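Long-range contact in mandelate racemase/muconate lactonizing enzyme/Enolase superfamily (Rhodobacter sphaeroides, PDB 2HZG), which belongs to the enolase superfamily, pairing an N-terminal capping domain with a TIM-barrel-like domain that holds a sodium ion at a carboxylate-rich site: residues A[266-277]-A[293-304]. Sequence-based numbering, arbitrary orientation.
Sequences MDYGRIGFIQID and AAQARGITYVNH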
ATOM      1  N   MET A 266      -9.692  -3.069 -13.675  1.00 16.01           N
ATOM      2  CA  MET A 266     -10.634  -3.608 -14.687  1.00 17.54           C
ATOM      3  C   MET A 266     -11.807  -2.674 -14.959  1.00 17.78           C
ATOM      4  O   MET A 266     -12.160  -2.443 -16.116  1.00 18.31           O
ATOM      5  CB  MET A 266     -11.154  -4.985 -14.310  1.00 16.86           C
ATOM      6  CG  MET A 266     -10.051  -6.030 -14.246  1.00 18.58           C
ATOM      7  SD  MET A 266     -10.695  -7.682 -13.921  1.00 22.53           S
ATOM      8  CE  MET A 266     -11.052  -7.584 -12.176  1.00 20.33           C
ATOM      9  N   ASP A 267     -12.388  -2.126 -13.895  1.00 17.85           N
ATOM     10  CA  ASP A 267     -13.584  -1.296 -14.042  1.00 18.28           C
ATOM     11  C   ASP A 267     -13.345   0.131 -14.532  1.00 17.91           C
ATOM     12  O   ASP A 267     -14.179   0.649 -15.251  1.00 18.97           O
ATOM     13  CB  ASP A 267     -14.426  -1.303 -12.764  1.00 18.40           C
ATOM     14  CG  ASP A 267     -15.120  -2.637 -12.551  1.00 19.97           C
ATOM     15  OD1 ASP A 267     -15.274  -3.398 -13.529  1.00 22.94           O
ATOM     16  OD2 ASP A 267     -15.469  -2.947 -11.406  1.00 21.73           O
ATOM     17  N   TYR A 268     -12.233   0.757 -14.143  1.00 16.90           N
ATOM     18  CA  TYR A 268     -11.951   2.132 -14.542  1.00 17.00           C
ATOM     19  C   TYR A 268     -10.756   2.279 -15.513  1.00 17.69           C
ATOM     20  O   TYR A 268     -10.631   3.290 -16.192  1.00 17.79           O
ATOM     21  CB  TYR A 268     -11.735   2.989 -13.297  1.00 16.58           C
ATOM     22  CG  TYR A 268     -12.929   2.932 -12.360  1.00 16.43           C
ATOM     23  CD1 TYR A 268     -14.103   3.618 -12.668  1.00 18.35           C
ATOM     24  CD2 TYR A 268     -12.891   2.178 -11.185  1.00 17.22           C
ATOM     25  CE1 TYR A 268     -15.210   3.564 -11.839  1.00 17.82           C
ATOM     26  CE2 TYR A 268     -14.003   2.117 -10.330  1.00 18.28           C
ATOM     27  CZ  TYR A 268     -15.157   2.828 -10.677  1.00 18.46           C
ATOM     28  OH  TYR A 268     -16.278   2.804  -9.872  1.00 18.14           O
ATOM     29  N   GLY A 269      -9.872   1.285 -15.553  1.00 17.18           N
ATOM     30  CA  GLY A 269      -8.626   1.416 -16.306  1.00 17.87           C
ATOM     31  C   GLY A 269      -8.739   1.018 -17.751  1.00 17.95           C
ATOM     32  O   GLY A 269      -7.839   1.293 -18.529  1.00 18.54           O
ATOM     33  N   ARG A 270      -9.829   0.332 -18.114  1.00 18.52           N
ATOM     34  CA  ARG A 270     -10.055  -0.096 -19.508  1.00 18.84           C
ATOM     35  C   ARG A 270      -8.927  -1.032 -19.990  1.00 18.04           C
ATOM     36  O   ARG A 270      -8.516  -1.001 -21.157  1.00 17.92           O
ATOM     37  CB  ARG A 270     -10.193   1.128 -20.450  1.00 19.51           C
ATOM     38  CG  ARG A 270     -11.404   2.029 -20.187  1.00 23.23           C
ATOM     39  CD  ARG A 270     -11.492   3.115 -21.276  1.00 30.72           C
ATOM     40  NE  ARG A 270     -11.623   2.535 -22.622  1.00 35.39           N
ATOM     41  CZ  ARG A 270     -11.818   3.242 -23.734  1.00 39.51           C
ATOM     42  NH1 ARG A 270     -11.904   4.574 -23.674  1.00 41.38           N
ATOM     43  NH2 ARG A 270     -11.929   2.625 -24.905  1.00 39.78           N
ATOM     44  N   ILE A 271      -8.408  -1.849 -19.079  1.00 17.34           N
ATOM     45  CA  ILE A 271      -7.412  -2.857 -19.446  1.00 16.96           C
ATOM     46  C   ILE A 271      -8.070  -4.051 -20.142  1.00 16.67           C
ATOM     47  O   ILE A 271      -9.222  -4.398 -19.858  1.00 16.29           O
ATOM     48  CB  ILE A 271      -6.581  -3.362 -18.237  1.00 16.75           C
ATOM     49  CG1 ILE A 271      -7.507  -3.752 -17.067  1.00 16.60           C
ATOM     50  CG2 ILE A 271      -5.542  -2.316 -17.834  1.00 15.33           C
ATOM     51  CD1 ILE A 271      -6.908  -4.861 -16.143  1.00 14.76           C
ATOM     52  N   GLY A 272      -7.316  -4.668 -21.049  1.00 16.17           N
ATOM     53  CA  GLY A 272      -7.723  -5.905 -21.685  1.00 16.24           C
ATOM     54  C   GLY A 272      -7.202  -7.152 -21.002  1.00 16.74           C
ATOM     55  O   GLY A 272      -7.726  -8.240 -21.237  1.00 17.77           O
ATOM     56  N   PHE A 273      -6.170  -7.005 -20.168  1.00 16.21           N
ATOM     57  CA  PHE A 273      -5.544  -8.132 -19.472  1.00 16.16           C
ATOM     58  C   PHE A 273      -5.299  -7.740 -18.026  1.00 15.74           C
ATOM     59  O   PHE A 273      -4.657  -6.734 -17.769  1.00 15.35           O
ATOM     60  CB  PHE A 273      -4.183  -8.534 -20.118  1.00 15.38           C
ATOM     61  CG  PHE A 273      -4.302  -8.965 -21.565  1.00 16.80           C
ATOM     62  CD1 PHE A 273      -4.441 -10.323 -21.894  1.00 17.75           C
ATOM     63  CD2 PHE A 273      -4.308  -8.021 -22.591  1.00 17.03           C
ATOM     64  CE1 PHE A 273      -4.566 -10.730 -23.235  1.00 18.64           C
ATOM     65  CE2 PHE A 273      -4.440  -8.411 -23.940  1.00 17.59           C
ATOM     66  CZ  PHE A 273      -4.570  -9.763 -24.259  1.00 18.52           C
ATOM     67  N   ILE A 274      -5.816  -8.537 -17.099  1.00 15.71           N
ATOM     68  CA  ILE A 274      -5.515  -8.351 -15.673  1.00 15.75           C
ATOM     69  C   ILE A 274      -4.458  -9.383 -15.284  1.00 15.05           C
ATOM     70  O   ILE A 274      -4.564 -10.558 -15.632  1.00 15.46           O
ATOM     71  CB  ILE A 274      -6.806  -8.410 -14.780  1.00 16.18           C
ATOM     72  CG1 ILE A 274      -6.502  -8.062 -13.306  1.00 16.04           C
ATOM     73  CG2 ILE A 274      -7.498  -9.800 -14.858  1.00 14.91           C
ATOM     74  CD1 ILE A 274      -6.273  -6.571 -13.015  1.00 14.70           C
ATOM     75  N   GLN A 275      -3.416  -8.921 -14.607  1.00 14.90           N
ATOM     76  CA  GLN A 275      -2.237  -9.724 -14.343  1.00 14.79           C
ATOM     77  C   GLN A 275      -1.967  -9.675 -12.862  1.00 14.58           C
ATOM     78  O   GLN A 275      -1.752  -8.608 -12.283  1.00 14.25           O
ATOM     79  CB  GLN A 275      -1.025  -9.211 -15.126  1.00 15.37           C
ATOM     80  CG  GLN A 275      -1.298  -9.017 -16.619  1.00 14.99           C
ATOM     81  CD  GLN A 275      -0.203  -8.244 -17.320  1.00 19.34           C
ATOM     82  OE1 GLN A 275       0.118  -7.111 -16.941  1.00 19.64           O
ATOM     83  NE2 GLN A 275       0.368  -8.840 -18.360  1.00 18.72           N
ATOM     84  N   ILE A 276      -1.969 -10.843 -12.242  1.00 13.61           N
ATOM     85  CA  ILE A 276      -1.974 -10.898 -10.783  1.00 13.24           C
ATOM     86  C   ILE A 276      -0.814 -11.718 -10.246  1.00 13.40           C
ATOM     87  O   ILE A 276      -0.551 -12.824 -10.699  1.00 12.37           O
ATOM     88  CB  ILE A 276      -3.312 -11.470 -10.238  1.00 13.02           C
ATOM     89  CG1 ILE A 276      -4.504 -10.610 -10.705  1.00 12.60           C
ATOM     90  CG2 ILE A 276      -3.236 -11.683  -8.706  1.00 11.95           C
ATOM     91  CD1 ILE A 276      -4.533  -9.183 -10.154  1.00 12.19           C
ATOM     92  N   ASP A 277      -0.130 -11.134  -9.270  1.00 13.99           N
ATOM     93  CA  ASP A 277       0.931 -11.796  -8.560  1.00 14.89           C
ATOM     94  C   ASP A 277       0.390 -12.294  -7.220  1.00 15.33           C
ATOM     95  O   ASP A 277       0.081 -11.494  -6.347  1.00 15.85           O
ATOM     96  CB  ASP A 277       2.099 -10.826  -8.339  1.00 14.98           C
ATOM     97  CG  ASP A 277       3.374 -11.547  -7.988  1.00 16.48           C
ATOM     98  OD1 ASP A 277       3.356 -12.363  -7.058  1.00 17.74           O
ATOM     99  OD2 ASP A 277       4.412 -11.316  -8.629  1.00 20.17           O
ATOM    100  N   ALA A 293     -13.895 -12.327 -10.869  1.00 18.09           N
ATOM    101  CA  ALA A 293     -14.338 -10.994 -11.288  1.00 18.33           C
ATOM    102  C   ALA A 293     -13.958 -10.719 -12.748  1.00 18.71           C
ATOM    103  O   ALA A 293     -14.733 -10.127 -13.490  1.00 19.13           O
ATOM    104  CB  ALA A 293     -13.806  -9.900 -10.331  1.00 18.12           C
ATOM    105  N   ALA A 294     -12.774 -11.171 -13.167  1.00 18.95           N
ATOM    106  CA  ALA A 294     -12.354 -11.057 -14.557  1.00 19.28           C
ATOM    107  C   ALA A 294     -13.281 -11.881 -15.474  1.00 20.40           C
ATOM    108  O   ALA A 294     -13.720 -11.397 -16.519  1.00 20.38           O
ATOM    109  CB  ALA A 294     -10.880 -11.482 -14.708  1.00 18.81           C
ATOM    110  N   GLN A 295     -13.583 -13.114 -15.074  1.00 21.30           N
ATOM    111  CA  GLN A 295     -14.549 -13.955 -15.796  1.00 22.67           C
ATOM    112  C   GLN A 295     -15.895 -13.260 -15.972  1.00 23.55           C
ATOM    113  O   GLN A 295     -16.441 -13.239 -17.079  1.00 24.01           O
ATOM    114  CB  GLN A 295     -14.761 -15.292 -15.065  1.00 22.89           C
ATOM    115  CG  GLN A 295     -13.615 -16.281 -15.231  1.00 22.99           C
ATOM    116  CD  GLN A 295     -13.573 -16.891 -16.618  1.00 25.18           C
ATOM    117  OE1 GLN A 295     -14.334 -17.801 -16.919  1.00 26.60           O
ATOM    118  NE2 GLN A 295     -12.690 -16.385 -17.474  1.00 24.68           N
ATOM    119  N   ALA A 296     -16.429 -12.684 -14.894  1.00 23.98           N
ATOM    120  CA  ALA A 296     -17.697 -11.943 -14.973  1.00 24.50           C
ATOM    121  C   ALA A 296     -17.641 -10.791 -15.997  1.00 25.25           C
ATOM    122  O   ALA A 296     -18.658 -10.471 -16.637  1.00 25.74           O
ATOM    123  CB  ALA A 296     -18.078 -11.421 -13.624  1.00 24.28           C
ATOM    124  N   ARG A 297     -16.447 -10.202 -16.159  1.00 24.77           N
ATOM    125  CA  ARG A 297     -16.206  -9.073 -17.053  1.00 24.36           C
ATOM    126  C   ARG A 297     -15.713  -9.444 -18.443  1.00 24.37           C
ATOM    127  O   ARG A 297     -15.620  -8.582 -19.312  1.00 24.34           O
ATOM    128  CB  ARG A 297     -15.180  -8.132 -16.427  1.00 24.32           C
ATOM    129  CG  ARG A 297     -15.729  -7.264 -15.336  1.00 24.47           C
ATOM    130  CD  ARG A 297     -14.659  -6.987 -14.291  1.00 23.40           C
ATOM    131  NE  ARG A 297     -15.183  -6.147 -13.212  1.00 20.79           N
ATOM    132  CZ  ARG A 297     -15.864  -6.591 -12.163  1.00 20.34           C
ATOM    133  NH1 ARG A 297     -16.314  -5.719 -11.279  1.00 21.56           N
ATOM    134  NH2 ARG A 297     -16.120  -7.888 -12.001  1.00 19.55           N
ATOM    135  N   GLY A 298     -15.344 -10.703 -18.648  1.00 24.07           N
ATOM    136  CA  GLY A 298     -14.823 -11.125 -19.938  1.00 23.98           C
ATOM    137  C   GLY A 298     -13.436 -10.562 -20.191  1.00 23.44           C
ATOM    138  O   GLY A 298     -13.029 -10.379 -21.341  1.00 23.56           O
ATOM    139  N   ILE A 299     -12.718 -10.281 -19.105  1.00 22.26           N
ATOM    140  CA  ILE A 299     -11.328  -9.830 -19.168  1.00 21.05           C
ATOM    141  C   ILE A 299     -10.386 -11.023 -18.970  1.00 20.13           C
ATOM    142  O   ILE A 299     -10.540 -11.795 -18.032  1.00 20.37           O
ATOM    143  CB  ILE A 299     -11.051  -8.687 -18.137  1.00 21.27           C
ATOM    144  CG1 ILE A 299     -11.917  -7.456 -18.483  1.00 21.56           C
ATOM    145  CG2 ILE A 299      -9.538  -8.318 -18.096  1.00 19.44           C
ATOM    146  CD1 ILE A 299     -11.962  -6.378 -17.415  1.00 21.56           C
ATOM    147  N   THR A 300      -9.414 -11.166 -19.863  1.00 19.32           N
ATOM    148  CA  THR A 300      -8.400 -12.207 -19.754  1.00 18.26           C
ATOM    149  C   THR A 300      -7.536 -12.041 -18.502  1.00 17.71           C
ATOM    150  O   THR A 300      -6.973 -10.977 -18.251  1.00 17.24           O
ATOM    151  CB  THR A 300      -7.491 -12.246 -20.989  1.00 18.65           C
ATOM    152  OG1 THR A 300      -8.292 -12.385 -22.167  1.00 19.03           O
ATOM    153  CG2 THR A 300      -6.481 -13.444 -20.899  1.00 18.32           C
ATOM    154  N   TYR A 301      -7.453 -13.118 -17.722  1.00 17.10           N
ATOM    155  CA  TYR A 301      -6.614 -13.179 -16.536  1.00 16.31           C
ATOM    156  C   TYR A 301      -5.282 -13.861 -16.884  1.00 15.77           C
ATOM    157  O   TYR A 301      -5.261 -14.853 -17.595  1.00 15.50           O
ATOM    158  CB  TYR A 301      -7.353 -13.957 -15.439  1.00 15.92           C
ATOM    159  CG  TYR A 301      -6.628 -14.065 -14.128  1.00 16.49           C
ATOM    160  CD1 TYR A 301      -7.040 -13.313 -13.015  1.00 15.04           C
ATOM    161  CD2 TYR A 301      -5.571 -14.982 -13.964  1.00 17.37           C
ATOM    162  CE1 TYR A 301      -6.379 -13.437 -11.784  1.00 16.74           C
ATOM    163  CE2 TYR A 301      -4.902 -15.105 -12.744  1.00 15.81           C
ATOM    164  CZ  TYR A 301      -5.314 -14.332 -11.667  1.00 15.21           C
ATOM    165  OH  TYR A 301      -4.665 -14.463 -10.478  1.00 16.50           O
ATOM    166  N   VAL A 302      -4.181 -13.300 -16.385  1.00 14.93           N
ATOM    167  CA  VAL A 302      -2.860 -13.872 -16.583  1.00 14.88           C
ATOM    168  C   VAL A 302      -2.153 -13.764 -15.249  1.00 14.75           C
ATOM    169  O   VAL A 302      -2.378 -12.814 -14.501  1.00 14.43           O
ATOM    170  CB  VAL A 302      -2.006 -13.119 -17.683  1.00 14.50           C
ATOM    171  CG1 VAL A 302      -0.850 -14.006 -18.172  1.00 14.36           C
ATOM    172  CG2 VAL A 302      -2.856 -12.657 -18.894  1.00 14.16           C
ATOM    173  N   ASN A 303      -1.313 -14.741 -14.936  1.00 14.23           N
ATOM    174  CA  ASN A 303      -0.398 -14.576 -13.820  1.00 14.61           C
ATOM    175  C   ASN A 303       0.651 -13.498 -14.114  1.00 14.29           C
ATOM    176  O   ASN A 303       1.029 -13.281 -15.282  1.00 14.41           O
ATOM    177  CB  ASN A 303       0.312 -15.894 -13.499  1.00 13.94           C
ATOM    178  CG  ASN A 303       1.186 -16.370 -14.638  1.00 14.35           C
ATOM    179  OD1 ASN A 303       0.748 -16.424 -15.781  1.00 13.86           O
ATOM    180  ND2 ASN A 303       2.428 -16.688 -14.338  1.00 13.89           N
ATOM    181  N   HIS A 304       1.090 -12.813 -13.059  1.00 13.45           N
ATOM    182  CA  HIS A 304       2.373 -12.141 -13.086  1.00 14.24           C
ATOM    183  C   HIS A 304       3.361 -13.003 -12.309  1.00 14.84           C
ATOM    184  O   HIS A 304       3.173 -13.236 -11.117  1.00 14.56           O
ATOM    185  CB  HIS A 304       2.345 -10.734 -12.459  1.00 14.99           C
ATOM    186  CG  HIS A 304       3.714 -10.157 -12.289  1.00 14.34           C
ATOM    187  ND1 HIS A 304       4.455 -10.317 -11.139  1.00 17.73           N
ATOM    188  CD2 HIS A 304       4.512  -9.494 -13.159  1.00 15.27           C
ATOM    189  CE1 HIS A 304       5.642  -9.758 -11.294  1.00 16.82           C
ATOM    190  NE2 HIS A 304       5.700  -9.248 -12.512  1.00 17.65           N
TER
HETATM  191  O   HOH W   1      -9.800  -9.420 -22.301  1.00 32.99           O
HETATM  192  O   HOH W   2      -2.190 -15.257 -10.571  1.00 13.70           O
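D267 and R297, at the C-terminal ends of two neighbouring helices, form a two-pronged salt bridge. R297 presents the NE side of its guanidinium: NE reaches D267 OD1 at 2.8 Å and NH1 reaches OD2 at 2.9 Å, with the two planar groups only 28° apart. Its remaining nitrogen, NH2, donates to A293 O one turn back in its own helix, which fixes the rotation of the guanidinium. At the other end of the contact H304 ND1 gives a 2.7 Å bond to D277 OD2. The oxygen is met on its anti side and lies in the imidazole plane, while D277, the N-cap of the next helix, sends OD1 to the backbone N of G279 in a weak hydrogen bond.

Between these ends, strands 273-276 and 300-303 run parallel, joined through helix 284-297 in a beta-alpha-beta crossover of the TIM barrel. I274 N donates to T300 O and I274 O accepts from V302 N; I276 repeats the pattern with V302 O and H304 N. One water continues the pairing between G272 O and T300 N, and another joins I276 O to Y301 OH.

On the helix-facing side, M266 SD lies 3.9 Å from A294 CB, and the bend at chi3 (-76°) turns CE to A293 CB (4.0 Å), while I299 CD1 presses M266 CB. I274 CG2 fits among A294, I299 and Y301, and the phenol of Y301 crosses I276 at about a right angle, CE1 lying 3.6 Å from CG1. On the barrel-interior side F273 runs alongside T300. The salt bridge thus ties helix 284-297 to the preceding helix 259-268, while the backbone bonds and the H304-D277 pair hold the strand ends, probably orienting the imidazole beside the sodium ion bound by D199, E227 and E254.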